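PDB 6NEY: uncharacterized protein from Trypanosoma cruzi, which probably recognises acetylated lysines on histones or other proteins through its bromodomain, a four-helix bundle forming one part of a longer polypeptide. Local coordinates for residues Val16-Ser21 with Thr75-Asp80; Asn86-Phe91 with Asn100-Phe105. One frame throughout, in Å; residues are numbered along the deposited sequence.

Contact 1 of 2, residues Val16-Ser21 with Thr75-Asp80; sequences VALVRS and TALRED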
loop_
_atom_site.group_PDB
_atom_site.type_symbol
_atom_site.label_atom_id
_atom_site.label_comp_id
_atom_site.label_asym_id
_atom_site.label_seq_id
_atom_site.Cartn_x
_atom_site.Cartn_y
_atom_site.Cartn_z
ATOM N N VAL A 16 -4.180 9.626 -1.746
ATOM C CA VAL A 16 -4.955 9.219 -0.539
ATOM C C VAL A 16 -6.144 8.366 -0.988
ATOM O O VAL A 16 -6.354 7.291 -0.423
ATOM C CB VAL A 16 -5.394 10.440 0.289
ATOM C CG1 VAL A 16 -6.364 10.040 1.375
ATOM C CG2 VAL A 16 -4.182 11.142 0.877
ATOM N N ALA A 17 -6.890 8.822 -1.990
ATOM C CA ALA A 17 -8.059 8.098 -2.537
ATOM C C ALA A 17 -7.615 6.714 -3.021
ATOM O O ALA A 17 -8.356 5.739 -2.757
ATOM C CB ALA A 17 -8.715 8.905 -3.635
ATOM N N LEU A 18 -6.490 6.644 -3.742
ATOM C CA LEU A 18 -5.932 5.365 -4.264
ATOM C C LEU A 18 -5.634 4.416 -3.095
ATOM O O LEU A 18 -6.033 3.251 -3.135
ATOM C CB LEU A 18 -4.652 5.662 -5.053
ATOM C CG LEU A 18 -3.926 4.438 -5.603
ATOM C CD1 LEU A 18 -4.829 3.649 -6.532
ATOM C CD2 LEU A 18 -2.654 4.877 -6.314
ATOM N N VAL A 19 -4.946 4.906 -2.068
ATOM C CA VAL A 19 -4.580 4.031 -0.915
ATOM C C VAL A 19 -5.873 3.560 -0.234
ATOM O O VAL A 19 -5.980 2.374 0.087
ATOM C CB VAL A 19 -3.672 4.760 0.083
ATOM C CG1 VAL A 19 -3.558 3.950 1.360
ATOM C CG2 VAL A 19 -2.309 5.096 -0.519
ATOM N N ARG A 20 -6.843 4.455 -0.032
ATOM C CA ARG A 20 -8.088 4.102 0.684
ATOM C C ARG A 20 -8.805 3.015 -0.113
ATOM O O ARG A 20 -9.404 2.096 0.524
ATOM C CB ARG A 20 -8.944 5.351 0.907
ATOM C CG ARG A 20 -8.298 6.312 1.896
ATOM C CD ARG A 20 -9.229 7.434 2.317
ATOM N NE ARG A 20 -10.356 6.904 3.067
ATOM C CZ ARG A 20 -10.244 6.282 4.244
ATOM N N SER A 21 -8.709 3.087 -1.443
ATOM C CA SER A 21 -9.378 2.142 -2.370
ATOM C C SER A 21 -8.793 0.741 -2.166
ATOM O O SER A 21 -9.466 -0.211 -2.556
ATOM C CB SER A 21 -9.315 2.586 -3.821
ATOM O OG SER A 21 -8.071 2.268 -4.440
ATOM N N THR A 75 6.900 3.803 -6.975
ATOM C CA THR A 75 7.780 2.724 -6.456
ATOM C C THR A 75 7.659 2.625 -4.931
ATOM O O THR A 75 7.577 1.485 -4.419
ATOM C CB THR A 75 9.238 2.950 -6.880
ATOM O OG1 THR A 75 9.231 3.070 -8.303
ATOM C CG2 THR A 75 10.147 1.828 -6.429
ATOM N N ALA A 76 7.709 3.758 -4.228
ATOM C CA ALA A 76 7.718 3.828 -2.747
ATOM C C ALA A 76 6.422 3.225 -2.190
ATOM O O ALA A 76 6.465 2.468 -1.186
ATOM C CB ALA A 76 7.887 5.259 -2.306
ATOM N N LEU A 77 5.298 3.527 -2.843
ATOM C CA LEU A 77 3.972 2.973 -2.451
ATOM C C LEU A 77 3.959 1.473 -2.742
ATOM O O LEU A 77 3.504 0.716 -1.870
ATOM C CB LEU A 77 2.838 3.679 -3.204
ATOM C CG LEU A 77 1.451 3.057 -3.007
ATOM C CD1 LEU A 77 1.077 2.963 -1.539
ATOM C CD2 LEU A 77 0.390 3.828 -3.772
ATOM N N ARG A 78 4.423 1.052 -3.922
ATOM C CA ARG A 78 4.502 -0.397 -4.287
ATOM C C ARG A 78 5.371 -1.157 -3.263
ATOM O O ARG A 78 4.984 -2.284 -2.894
ATOM C CB ARG A 78 5.034 -0.609 -5.709
ATOM C CG ARG A 78 4.137 -0.085 -6.825
ATOM C CD ARG A 78 4.851 -0.292 -8.155
ATOM N NE ARG A 78 4.248 0.349 -9.323
ATOM C CZ ARG A 78 3.242 -0.124 -10.052
ATOM N NH1 ARG A 78 2.619 -1.249 -9.730
ATOM N NH2 ARG A 78 2.822 0.573 -11.090
ATOM N N GLU A 79 6.508 -0.590 -2.843
ATOM C CA GLU A 79 7.404 -1.145 -1.777
ATOM C C GLU A 79 6.668 -1.249 -0.431
ATOM O O GLU A 79 6.825 -2.275 0.265
ATOM C CB GLU A 79 8.652 -0.280 -1.596
ATOM N N ASP A 80 5.874 -0.246 -0.063
ATOM C CA ASP A 80 5.104 -0.278 1.205
ATOM C C ASP A 80 4.039 -1.385 1.121
ATOM O O ASP A 80 3.879 -2.100 2.121
ATOM C CB ASP A 80 4.533 1.091 1.568
ATOM C CG ASP A 80 5.520 2.051 2.190
ATOM O OD1 ASP A 80 6.641 1.606 2.557
ATOM O OD2 ASP A 80 5.166 3.246 2.295
#
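L18 and V19 share a single partner, L77, which reaches from helix 75-92 into the bundle core to meet helix 12-21. They illustrate how helices of a bromodomain bundle can meet across its interior through branched side chains alone. L18 comes first: its CB heads for helix 75-92, and its CD2 methyl meets CD2 of L77 at 4.1 Å. V19 follows with its CG2 methyl 4.1 Å from CD1 of L77, while the same valine packs on A59 and A60 of helix 56-64. L77 thus divides its two methyls between consecutive residues. With CG anti to the backbone N (chi1 172°), its fork is carried toward both, and it slants across each of them. Helix 97-124 adds to the same cluster, with Y116 against L18 and I113 against L77. At the end of the segment, the S21 hydroxyl turns back to give a hydrogen bond to the carbonyl oxygen of L18, with OG to O at 2.6 Å, so this polar group is satisfied locally. Nearby charges pair elsewhere, as in the salt bridges of R78 with D114 and of D80 with K62. Across the contact itself only methyls meet, with no hydrogen bond, so its cohesion is that of dispersion and exclusion of water.

Contact 2 of 2, residues Asn86-Phe91 with Asn100-Phe105; sequences NNCYRF and NIAERF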
loop_
_atom_site.group_PDB
_atom_site.type_symbol
_atom_site.label_atom_id
_atom_site.label_comp_id
_atom_site.label_asym_id
_atom_site.label_seq_id
_atom_site.Cartn_x
_atom_site.Cartn_y
_atom_site.Cartn_z
ATOM N N ASN A 86 4.437 -9.048 2.762
ATOM C CA ASN A 86 5.539 -9.959 3.181
ATOM C C ASN A 86 5.507 -10.125 4.707
ATOM O O ASN A 86 5.737 -11.245 5.183
ATOM C CB ASN A 86 6.885 -9.499 2.626
ATOM C CG ASN A 86 6.966 -9.671 1.128
ATOM N N ASN A 87 5.189 -9.070 5.448
ATOM C CA ASN A 87 5.006 -9.131 6.925
ATOM C C ASN A 87 3.861 -10.078 7.303
ATOM O O ASN A 87 3.990 -10.811 8.299
ATOM C CB ASN A 87 4.778 -7.742 7.509
ATOM C CG ASN A 87 6.066 -6.945 7.567
ATOM O OD1 ASN A 87 7.141 -7.458 7.252
ATOM N ND2 ASN A 87 5.953 -5.686 7.954
ATOM N N CYS A 88 2.772 -10.071 6.539
ATOM C CA CYS A 88 1.650 -11.010 6.732
ATOM C C CYS A 88 2.157 -12.451 6.561
ATOM O O CYS A 88 1.850 -13.293 7.417
ATOM C CB CYS A 88 0.510 -10.656 5.793
ATOM S SG CYS A 88 -0.910 -11.741 5.995
ATOM N N TYR A 89 2.928 -12.726 5.519
ATOM C CA TYR A 89 3.452 -14.081 5.207
ATOM C C TYR A 89 4.452 -14.509 6.281
ATOM O O TYR A 89 4.379 -15.660 6.748
ATOM C CB TYR A 89 4.151 -14.137 3.853
ATOM C CG TYR A 89 3.255 -13.952 2.654
ATOM C CD1 TYR A 89 1.974 -14.481 2.601
ATOM C CD2 TYR A 89 3.740 -13.301 1.534
ATOM C CE1 TYR A 89 1.174 -14.313 1.478
ATOM C CE2 TYR A 89 2.957 -13.125 0.411
ATOM C CZ TYR A 89 1.673 -13.621 0.384
ATOM O OH TYR A 89 0.925 -13.429 -0.738
ATOM N N ARG A 90 5.339 -13.602 6.671
ATOM C CA ARG A 90 6.438 -13.931 7.619
ATOM C C ARG A 90 5.827 -14.198 9.003
ATOM O O ARG A 90 6.308 -15.132 9.679
ATOM C CB ARG A 90 7.500 -12.827 7.593
ATOM C CG ARG A 90 8.515 -12.995 6.468
ATOM N N PHE A 91 4.770 -13.471 9.380
ATOM C CA PHE A 91 4.165 -13.554 10.734
ATOM C C PHE A 91 3.075 -14.632 10.803
ATOM O O PHE A 91 3.095 -15.384 11.791
ATOM C CB PHE A 91 3.661 -12.194 11.219
ATOM C CG PHE A 91 3.452 -12.180 12.714
ATOM C CD1 PHE A 91 4.539 -12.155 13.576
ATOM C CD2 PHE A 91 2.183 -12.296 13.256
ATOM C CE1 PHE A 91 4.352 -12.166 14.950
ATOM C CE2 PHE A 91 1.998 -12.310 14.632
ATOM C CZ PHE A 91 3.084 -12.243 15.476
ATOM N N ASN A 100 -3.931 -16.429 1.642
ATOM C CA ASN A 100 -4.722 -16.384 0.372
ATOM C C ASN A 100 -5.217 -14.956 0.173
ATOM O O ASN A 100 -5.188 -14.460 -0.947
ATOM C CB ASN A 100 -5.908 -17.352 0.367
ATOM C CG ASN A 100 -5.473 -18.804 0.349
ATOM O OD1 ASN A 100 -4.305 -19.099 0.075
ATOM N ND2 ASN A 100 -6.420 -19.699 0.591
ATOM N N ILE A 101 -5.687 -14.315 1.241
ATOM C CA ILE A 101 -6.101 -12.891 1.158
ATOM C C ILE A 101 -4.884 -12.060 0.763
ATOM O O ILE A 101 -5.026 -11.208 -0.077
ATOM C CB ILE A 101 -6.722 -12.405 2.477
ATOM C CG1 ILE A 101 -8.094 -13.049 2.704
ATOM C CG2 ILE A 101 -6.779 -10.884 2.496
ATOM C CD1 ILE A 101 -8.633 -12.861 4.121
ATOM N N ALA A 102 -3.736 -12.245 1.413
ATOM C CA ALA A 102 -2.543 -11.408 1.141
ATOM C C ALA A 102 -2.188 -11.482 -0.350
ATOM O O ALA A 102 -1.897 -10.409 -0.949
ATOM C CB ALA A 102 -1.368 -11.826 1.983
ATOM N N GLU A 103 -2.187 -12.678 -0.933
ATOM C CA GLU A 103 -1.767 -12.847 -2.359
ATOM C C GLU A 103 -2.831 -12.213 -3.279
ATOM O O GLU A 103 -2.444 -11.540 -4.272
ATOM C CB GLU A 103 -1.513 -14.309 -2.753
ATOM C CG GLU A 103 -0.822 -14.393 -4.109
ATOM C CD GLU A 103 -0.394 -15.771 -4.581
ATOM O OE1 GLU A 103 -0.811 -16.768 -3.973
ATOM O OE2 GLU A 103 0.305 -15.824 -5.616
ATOM N N ARG A 104 -4.116 -12.341 -2.960
ATOM C CA ARG A 104 -5.160 -11.695 -3.802
ATOM C C ARG A 104 -5.038 -10.170 -3.655
ATOM O O ARG A 104 -5.227 -9.433 -4.665
ATOM C CB ARG A 104 -6.561 -12.175 -3.423
ATOM C CG ARG A 104 -6.884 -13.602 -3.842
ATOM C CD ARG A 104 -8.369 -13.868 -3.657
ATOM N NE ARG A 104 -8.791 -13.754 -2.269
ATOM C CZ ARG A 104 -8.858 -14.752 -1.387
ATOM N NH1 ARG A 104 -9.282 -14.517 -0.150
ATOM N NH2 ARG A 104 -8.553 -15.985 -1.738
ATOM N N PHE A 105 -4.784 -9.693 -2.434
ATOM C CA PHE A 105 -4.643 -8.254 -2.109
ATOM C C PHE A 105 -3.459 -7.678 -2.893
ATOM O O PHE A 105 -3.595 -6.600 -3.501
ATOM C CB PHE A 105 -4.471 -8.037 -0.606
ATOM C CG PHE A 105 -3.984 -6.661 -0.246
ATOM C CD1 PHE A 105 -4.852 -5.583 -0.275
ATOM C CD2 PHE A 105 -2.655 -6.434 0.105
ATOM C CE1 PHE A 105 -4.411 -4.311 0.048
ATOM C CE2 PHE A 105 -2.220 -5.153 0.417
ATOM C CZ PHE A 105 -3.097 -4.101 0.395
#
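Y89 and C88 of helix 75-92 meet A102 and E103 of helix 97-124, where the last two helices of a bromodomain bundle run antiparallel. A short connection joins them, corresponding to the BC loop, which in bromodomains generally borders the acetyl-lysine pocket. Their local axes approach to 9.7 Å and cross at -163°, and C88 faces A102 where the CA atoms are nearest, 7.0 Å apart.

The apolar contacts converge on the A102 methyl. C88 points its CB toward helix 97-124, and SG lies alongside the methyl, 4.0 Å from A102 CB, while CE1 of Y89 reaches the same CB at 3.6 Å, the ring oblique to it. The CB of Y89 does not aim at the other helix, but with CG beside the backbone N (chi1 -68°) the ring is swung across so that its far end arrives there.

The polar end of Y89 lies against the aliphatic base of E103, its OH 3.2 Å from the E103 CA. The E103 backbone N is equally near, but the angle is too poor for a hydrogen bond. No hydrogen bond or salt bridge therefore links the segments, which meet through shape and van der Waals packing.

Helix 75-92 takes part in both contacts, offering its beginning to helix 12-21 in contact 1 and its later turns to helix 97-124 in contact 2; the two centres lie 16 Å apart. The centre of contact 1 lies about 4 Å from the centre of the chain and the contact is buried, whereas that of contact 2 lies about 12 Å away, and this contact is partly buried and reaches the surface at E103. The chemistry follows the place: aliphatic methyls in the core, against a sulfur, a methyl and an aromatic ring with a polar tip farther out. Contact 1 joins helices distant in sequence; contact 2 pairs consecutive antiparallel helices across a short connection.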